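Local coordinates for putative NADPH-dependent oxidoreductase (Desulfitobacterium hafniense DCB-2, PDB 3DB2), which is a putative NADPH-dependent oxidoreductase of the GFO/IDH/MocA type, probably binding a dinucleotide cofactor in a Rossmann domain and its substrate between two domains, at residues Q107-D110 against Q111-E115; K142-G145 against E146-S149; Y254-F258 against S259-N263. All blocks are in the same frame, centred on the assembly; numbering follows the deposited sequence.

Contact 1. Residues Q107-D110 against Q111-E115; sequences QRID and QVIKE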
loop_
_atom_site.group_PDB
_atom_site.type_symbol
_atom_site.label_atom_id
_atom_site.label_comp_id
_atom_site.label_asym_id
_atom_site.label_seq_id
_atom_site.Cartn_x
_atom_site.Cartn_y
_atom_site.Cartn_z
ATOM N N GLN C 107 28.558 2.563 11.143
ATOM C CA GLN C 107 29.649 3.525 10.927
ATOM C C GLN C 107 31.004 2.860 11.141
ATOM O O GLN C 107 31.988 3.130 10.459
ATOM C CB GLN C 107 29.478 4.716 11.877
ATOM C CG GLN C 107 28.359 5.638 11.441
ATOM C CD GLN C 107 28.071 6.751 12.427
ATOM O OE1 GLN C 107 28.234 6.622 13.643
ATOM N NE2 GLN C 107 27.616 7.872 11.865
ATOM N N ARG C 108 31.099 1.958 12.111
ATOM C CA ARG C 108 32.373 1.279 12.327
ATOM C C ARG C 108 32.731 0.475 11.088
ATOM O O ARG C 108 33.895 0.395 10.747
ATOM C CB ARG C 108 32.286 0.381 13.561
ATOM C CG ARG C 108 32.594 1.154 14.847
ATOM C CD ARG C 108 32.117 0.399 16.077
ATOM N NE ARG C 108 32.774 -0.902 16.203
ATOM C CZ ARG C 108 32.430 -1.843 17.067
ATOM N NH1 ARG C 108 31.420 -1.611 17.900
ATOM N NH2 ARG C 108 33.082 -2.998 17.107
ATOM N N ILE C 109 31.735 -0.103 10.425
ATOM C CA ILE C 109 31.987 -0.994 9.309
ATOM C C ILE C 109 32.395 -0.183 8.093
ATOM O O ILE C 109 33.314 -0.489 7.339
ATOM C CB ILE C 109 30.746 -1.860 9.046
ATOM C CG1 ILE C 109 30.431 -2.824 10.188
ATOM C CG2 ILE C 109 30.885 -2.572 7.721
ATOM C CD1 ILE C 109 29.012 -3.355 10.135
ATOM N N ASP C 110 31.722 0.937 7.849
ATOM C CA ASP C 110 32.151 1.812 6.750
ATOM C C ASP C 110 33.598 2.252 6.969
ATOM O O ASP C 110 34.424 2.247 6.062
ATOM C CB ASP C 110 31.175 2.976 6.667
ATOM C CG ASP C 110 31.301 3.861 5.443
ATOM O OD1 ASP C 110 31.746 3.395 4.375
ATOM O OD2 ASP C 110 30.949 5.060 5.562
ATOM N N GLN C 111 33.932 2.593 8.206
ATOM C CA GLN C 111 35.263 3.140 8.488
ATOM C C GLN C 111 36.382 2.131 8.291
ATOM O O GLN C 111 37.423 2.385 7.673
ATOM C CB GLN C 111 35.229 3.638 9.931
ATOM C CG GLN C 111 36.634 3.910 10.457
ATOM C CD GLN C 111 37.152 5.282 10.075
ATOM O OE1 GLN C 111 36.569 5.973 9.236
ATOM N NE2 GLN C 111 38.266 5.649 10.714
ATOM N N VAL C 112 36.160 0.923 8.826
ATOM C CA VAL C 112 37.224 -0.108 8.679
ATOM C C VAL C 112 37.383 -0.563 7.253
ATOM O O VAL C 112 38.484 -0.947 6.844
ATOM C CB VAL C 112 36.950 -1.261 9.656
ATOM C CG1 VAL C 112 35.875 -2.214 9.136
ATOM C CG2 VAL C 112 38.232 -2.049 9.960
ATOM N N ILE C 113 36.323 -0.548 6.435
ATOM C CA ILE C 113 36.452 -0.847 5.013
ATOM C C ILE C 113 37.193 0.296 4.309
ATOM O O ILE C 113 38.079 0.056 3.488
ATOM C CB ILE C 113 35.095 -1.078 4.337
ATOM C CG1 ILE C 113 34.300 -2.247 4.938
ATOM C CG2 ILE C 113 35.185 -1.264 2.823
ATOM C CD1 ILE C 113 34.982 -3.582 5.052
ATOM N N LYS C 114 36.858 1.539 4.653
ATOM C CA LYS C 114 37.636 2.657 4.114
ATOM C C LYS C 114 39.112 2.486 4.458
ATOM O O LYS C 114 39.948 2.437 3.550
ATOM C CB LYS C 114 37.053 3.974 4.656
ATOM C CG LYS C 114 35.738 4.384 4.006
ATOM C CD LYS C 114 35.057 5.610 4.578
ATOM C CE LYS C 114 34.868 5.572 6.080
ATOM N NZ LYS C 114 34.195 6.777 6.660
ATOM N N GLU C 115 39.402 2.370 5.746
ATOM C CA GLU C 115 40.739 2.170 6.273
ATOM C C GLU C 115 41.504 1.075 5.520
ATOM O O GLU C 115 42.565 1.299 4.936
ATOM C CB GLU C 115 40.743 1.751 7.744
ATOM C CG GLU C 115 40.819 2.868 8.747
ATOM C CD GLU C 115 40.069 2.596 10.038
ATOM O OE1 GLU C 115 39.884 1.416 10.395
ATOM O OE2 GLU C 115 39.663 3.577 10.714
#
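Asp110 offers one face of its carboxylate to the side chain of Lys114, whose CE lies almost straight above Asp110 CG at 4.0 Å. The lysine's methylene chain passes over that face, and Lys114 NZ comes down on Asp110 OD2 at 3.8 Å from above the plane rather than at the carboxylate edge; the salt bridge is a long one. The flat end of Asp110 is presented to the lysine because CG stands anti to the backbone N (chi1 -170°); the lysine chain bends back at chi3 (-52°), bringing CE to 3.4 Å from Asp110 O. This is i to i+4 pairing on helix 103-116, the crossover helix of the Rossmann beta-alpha-beta unit between strands 92-96 and 120-123. Beneath the side chains runs regular alpha-helical bonding, for instance Lys114 N to Asp110 O at 2.9 Å and Val112 N to Arg108 O at 3.0 Å. On the inward side Ile113 CG1 sits 4.4 Å from Ile109 CG2, and both isoleucines pack on Phe120 of the following strand. Arg108 turns toward helix 79-88, where its NH2 forms a salt bridge with Glu84.

Contact 2. Residues K142-G145 against E146-S149; sequences KEIG and EVSS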
loop_
_atom_site.group_PDB
_atom_site.type_symbol
_atom_site.label_atom_id
_atom_site.label_comp_id
_atom_site.label_asym_id
_atom_site.label_seq_id
_atom_site.Cartn_x
_atom_site.Cartn_y
_atom_site.Cartn_z
ATOM N N LYS C 142 12.021 3.786 -19.278
ATOM C CA LYS C 142 10.753 4.516 -19.390
ATOM C C LYS C 142 9.693 3.751 -20.171
ATOM O O LYS C 142 8.727 4.311 -20.719
ATOM C CB LYS C 142 10.943 5.918 -20.001
ATOM C CG LYS C 142 11.991 6.780 -19.295
ATOM C CD LYS C 142 11.578 7.145 -17.892
ATOM C CE LYS C 142 12.679 7.673 -16.994
ATOM N NZ LYS C 142 13.089 6.619 -16.005
ATOM N N GLU C 143 9.824 2.431 -20.206
ATOM C CA GLU C 143 8.887 1.555 -20.896
ATOM C C GLU C 143 7.503 1.776 -20.276
ATOM O O GLU C 143 6.461 1.855 -20.945
ATOM C CB GLU C 143 9.301 0.082 -20.878
ATOM C CG GLU C 143 8.400 -0.818 -21.714
ATOM C CD GLU C 143 8.596 -2.312 -21.571
ATOM O OE1 GLU C 143 9.703 -2.822 -21.293
ATOM O OE2 GLU C 143 7.603 -3.067 -21.744
ATOM N N ILE C 144 7.465 1.917 -18.952
ATOM C CA ILE C 144 6.195 2.123 -18.268
ATOM C C ILE C 144 5.855 3.592 -18.064
ATOM O O ILE C 144 4.926 3.950 -17.351
ATOM C CB ILE C 144 6.264 1.413 -16.901
ATOM C CG1 ILE C 144 7.272 1.990 -15.910
ATOM C CG2 ILE C 144 6.507 -0.067 -17.169
ATOM C CD1 ILE C 144 6.994 1.506 -14.473
ATOM N N GLY C 145 6.631 4.463 -18.689
ATOM C CA GLY C 145 6.526 5.899 -18.569
ATOM C C GLY C 145 7.265 6.279 -17.288
ATOM O O GLY C 145 8.195 5.523 -16.958
ATOM N N GLU C 146 6.822 7.347 -16.651
ATOM C CA GLU C 146 7.432 7.834 -15.422
ATOM C C GLU C 146 6.723 7.280 -14.179
ATOM O O GLU C 146 5.519 7.257 -14.100
ATOM C CB GLU C 146 7.399 9.340 -15.279
ATOM C CG GLU C 146 8.223 10.059 -16.354
ATOM C CD GLU C 146 9.717 9.970 -16.105
ATOM O OE1 GLU C 146 10.127 9.749 -14.944
ATOM O OE2 GLU C 146 10.510 10.120 -17.061
ATOM N N VAL C 147 7.529 6.877 -13.212
ATOM C CA VAL C 147 6.994 6.371 -11.952
ATOM C C VAL C 147 6.575 7.482 -11.008
ATOM O O VAL C 147 7.295 8.453 -10.775
ATOM C CB VAL C 147 8.025 5.543 -11.169
ATOM C CG1 VAL C 147 7.387 5.165 -9.805
ATOM C CG2 VAL C 147 8.464 4.341 -11.965
ATOM N N SER C 148 5.401 7.324 -10.417
ATOM C CA SER C 148 4.862 8.244 -9.424
ATOM C C SER C 148 5.087 7.665 -8.018
ATOM O O SER C 148 5.707 8.297 -7.173
ATOM C CB SER C 148 3.361 8.514 -9.577
ATOM O OG SER C 148 2.603 7.373 -9.959
ATOM N N SER C 149 4.574 6.450 -7.844
ATOM C CA SER C 149 4.643 5.800 -6.531
ATOM C C SER C 149 4.861 4.285 -6.670
ATOM O O SER C 149 4.637 3.675 -7.706
ATOM C CB SER C 149 3.380 6.071 -5.733
ATOM O OG SER C 149 2.225 5.496 -6.293
#
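Lys142 and Glu146 meet through the lysine's methylenes: Glu146 OE2 rests 3.3 Å from Lys142 CD and equally close to Lys142 CE. CD lies above the carboxylate plane over OE2, while CE comes in more obliquely. Both chains are folded to do this. Lys142 kinks at chi2 (-66°) and again at chi4, and Glu146 kinks at chi2 (-75°), which swings its carboxylate back toward the lysine chain. The charged ends themselves stay apart, with Lys142 NZ 4.4 Å from Glu146 OE1, too far for a salt bridge; the ammonium group instead bonds to the carbonyl of Ile139 in the preceding helix. Ile144 places CG1 between its own backbone N and carbonyl carbon (chi1 66°), and from there CD1 reaches Val147 CG2 at 4.1 Å. These two join Ile139 and Val245 in a buried apolar cluster between helix and sheet. The backbone turn is closed by Gly145 N to Lys142 O at 2.9 Å, and Gly145 then leaves it with positive phi. Val147 O accepts a hydrogen bond from Tyr208 OH of the second subunit. The whole is a helix-to-strand connection: a Schellman motif ending helix 130-140 at Lys142, then a type I beta turn leading into strand 147-155 of the C-terminal domain's sheet.

Contact 3. Residues Y254-F258 against S259-N263; sequences YQLDF and SWWSN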
loop_
_atom_site.group_PDB
_atom_site.type_symbol
_atom_site.label_atom_id
_atom_site.label_comp_id
_atom_site.label_asym_id
_atom_site.label_seq_id
_atom_site.Cartn_x
_atom_site.Cartn_y
_atom_site.Cartn_z
ATOM N N TYR C 254 4.030 -7.215 -9.036
ATOM C CA TYR C 254 4.910 -8.337 -8.745
ATOM C C TYR C 254 4.491 -8.994 -7.421
ATOM O O TYR C 254 4.203 -8.277 -6.455
ATOM C CB TYR C 254 6.348 -7.878 -8.638
ATOM C CG TYR C 254 7.398 -8.843 -8.165
ATOM C CD1 TYR C 254 7.833 -9.881 -8.981
ATOM C CD2 TYR C 254 7.986 -8.728 -6.904
ATOM C CE1 TYR C 254 8.795 -10.766 -8.544
ATOM C CE2 TYR C 254 8.967 -9.625 -6.483
ATOM C CZ TYR C 254 9.368 -10.645 -7.306
ATOM O OH TYR C 254 10.341 -11.556 -6.940
ATOM N N GLN C 255 4.470 -10.308 -7.432
ATOM C CA GLN C 255 4.225 -11.181 -6.309
ATOM C C GLN C 255 5.294 -12.268 -6.233
ATOM O O GLN C 255 5.590 -12.868 -7.259
ATOM C CB GLN C 255 2.858 -11.886 -6.412
ATOM C CG GLN C 255 1.654 -11.061 -6.037
ATOM C CD GLN C 255 1.382 -10.962 -4.551
ATOM O OE1 GLN C 255 1.971 -11.672 -3.734
ATOM N NE2 GLN C 255 0.479 -10.067 -4.142
ATOM N N LEU C 256 5.847 -12.515 -5.062
ATOM C CA LEU C 256 6.775 -13.641 -4.895
ATOM C C LEU C 256 6.329 -14.583 -3.793
ATOM O O LEU C 256 5.845 -14.095 -2.770
ATOM C CB LEU C 256 8.158 -13.086 -4.601
ATOM C CG LEU C 256 9.242 -14.083 -4.173
ATOM C CD1 LEU C 256 9.671 -14.876 -5.407
ATOM C CD2 LEU C 256 10.352 -13.311 -3.495
ATOM N N ASP C 257 6.481 -15.898 -3.988
ATOM C CA ASP C 257 6.277 -16.885 -2.951
ATOM C C ASP C 257 7.601 -17.036 -2.198
ATOM O O ASP C 257 8.477 -17.765 -2.676
ATOM C CB ASP C 257 5.908 -18.257 -3.488
ATOM C CG ASP C 257 5.663 -19.276 -2.399
ATOM O OD1 ASP C 257 5.830 -19.000 -1.198
ATOM O OD2 ASP C 257 5.234 -20.387 -2.792
ATOM N N PHE C 258 7.721 -16.327 -1.091
ATOM C CA PHE C 258 8.964 -16.222 -0.342
ATOM C C PHE C 258 9.436 -17.577 0.207
ATOM O O PHE C 258 10.589 -17.718 0.650
ATOM C CB PHE C 258 8.850 -15.182 0.804
ATOM C CG PHE C 258 10.240 -14.748 1.245
ATOM C CD1 PHE C 258 10.925 -13.779 0.539
ATOM C CD2 PHE C 258 10.851 -15.329 2.347
ATOM C CE1 PHE C 258 12.194 -13.395 0.943
ATOM C CE2 PHE C 258 12.122 -14.952 2.758
ATOM C CZ PHE C 258 12.794 -13.989 2.025
ATOM N N SER C 259 8.560 -18.558 0.180
ATOM C CA SER C 259 8.885 -19.900 0.658
ATOM C C SER C 259 9.921 -20.522 -0.247
ATOM O O SER C 259 10.593 -21.469 0.211
ATOM C CB SER C 259 7.616 -20.738 0.800
ATOM O OG SER C 259 7.087 -21.143 -0.436
ATOM N N TRP C 260 10.093 -20.018 -1.462
ATOM C CA TRP C 260 11.135 -20.509 -2.358
ATOM C C TRP C 260 12.410 -19.667 -2.380
ATOM O O TRP C 260 13.277 -19.877 -3.230
ATOM C CB TRP C 260 10.585 -20.625 -3.796
ATOM C CG TRP C 260 9.590 -21.736 -3.827
ATOM C CD1 TRP C 260 8.267 -21.711 -3.476
ATOM C CD2 TRP C 260 9.903 -23.071 -4.255
ATOM N NE1 TRP C 260 7.734 -22.975 -3.667
ATOM C CE2 TRP C 260 8.708 -23.814 -4.139
ATOM C CE3 TRP C 260 11.073 -23.687 -4.721
ATOM C CZ2 TRP C 260 8.704 -25.157 -4.488
ATOM C CZ3 TRP C 260 11.040 -25.031 -5.062
ATOM C CH2 TRP C 260 9.850 -25.757 -4.941
ATOM N N TRP C 261 12.549 -18.743 -1.463
ATOM C CA TRP C 261 13.726 -17.918 -1.313
ATOM C C TRP C 261 15.030 -18.728 -1.219
ATOM O O TRP C 261 15.997 -18.450 -1.935
ATOM C CB TRP C 261 13.564 -17.063 -0.068
ATOM C CG TRP C 261 14.568 -15.966 0.036
ATOM C CD1 TRP C 261 15.601 -15.945 0.932
ATOM C CD2 TRP C 261 14.674 -14.757 -0.730
ATOM N NE1 TRP C 261 16.331 -14.800 0.762
ATOM C CE2 TRP C 261 15.796 -14.055 -0.237
ATOM C CE3 TRP C 261 13.932 -14.198 -1.778
ATOM C CZ2 TRP C 261 16.195 -12.829 -0.753
ATOM C CZ3 TRP C 261 14.325 -12.980 -2.296
ATOM C CH2 TRP C 261 15.447 -12.304 -1.786
ATOM N N SER C 262 15.044 -19.727 -0.344
ATOM C CA SER C 262 16.255 -20.522 -0.127
ATOM C C SER C 262 16.656 -21.356 -1.337
ATOM O O SER C 262 17.839 -21.618 -1.575
ATOM C CB SER C 262 16.026 -21.375 1.145
ATOM O OG SER C 262 15.157 -22.461 0.842
ATOM N N ASN C 263 15.682 -21.767 -2.138
ATOM C CA ASN C 263 15.890 -22.497 -3.374
ATOM C C ASN C 263 16.272 -21.543 -4.513
ATOM O O ASN C 263 15.517 -21.356 -5.461
ATOM C CB ASN C 263 14.612 -23.274 -3.668
ATOM C CG ASN C 263 13.991 -23.804 -2.379
ATOM O OD1 ASN C 263 13.343 -23.126 -1.587
ATOM N ND2 ASN C 263 14.208 -25.085 -2.140
#
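Asp257 OD1 is gripped twice, accepting Ser259 OG at 2.6 Å and Ser259 N at 3.1 Å. Asp257 CG, anti to the backbone N, turns this carboxylate toward Ser259. Both donors come from the same face, well above the carboxylate plane, and together they should hold the group against rotation. Asp257 OD2 lies at the rim of the Trp260 indole, 3.4 Å from Trp260 CD1, with carboxylate and ring planes 76° apart. Asp257 O takes Trp260 N in a nearly straight bond of 3.0 Å (N-H...O 170°), and Phe258 O takes Trp261 N at 3.1 Å; both amides come from above the carbonyl planes, Trp261 N the more steeply. An Asx turn is thus laid over a short 3-10 turn, where the chain leaves strand 250-256 of the large mixed sheet for the loop toward strand 271-278. Trp260 O is satisfied by Thr267 OG1 and Trp261 O by His302 NE2, while Ser262 OG donates to Asn263 OD1. The same turn brings two rings together: Phe258 and the five-membered ring of Trp261 form an offset stack, centroids 4.2 Å apart and planes inclined by 18°. Trp261 CB adds a CH-pi contact over the Phe258 face, 3.8 Å from its centroid. Leu256 CD2 abuts the edge of the indole at Trp261 CE3, and the rings of His185 and His302 meet Trp261.

The three contacts follow one another along the chain and fall in both halves of this two-domain protein. Contact 1 belongs to the Rossmann domain, on a helix flanking its parallel sheet; contacts 2 and 3 both reach the mixed sheet of the C-terminal half, on strands 147-155 and 250-256, with strand 240-247 between them. Their centres lie about 25 Å apart. Contact 1 is about 36 Å from contact 2 and 33 Å from contact 3, centre to centre, and lies across the chain's centre from the latter. Contact 2 borders the second subunit and contact 3 reaches it through Gln255, whereas contact 1 meets no other chain, consistent with dimerisation through the sheet of the C-terminal half.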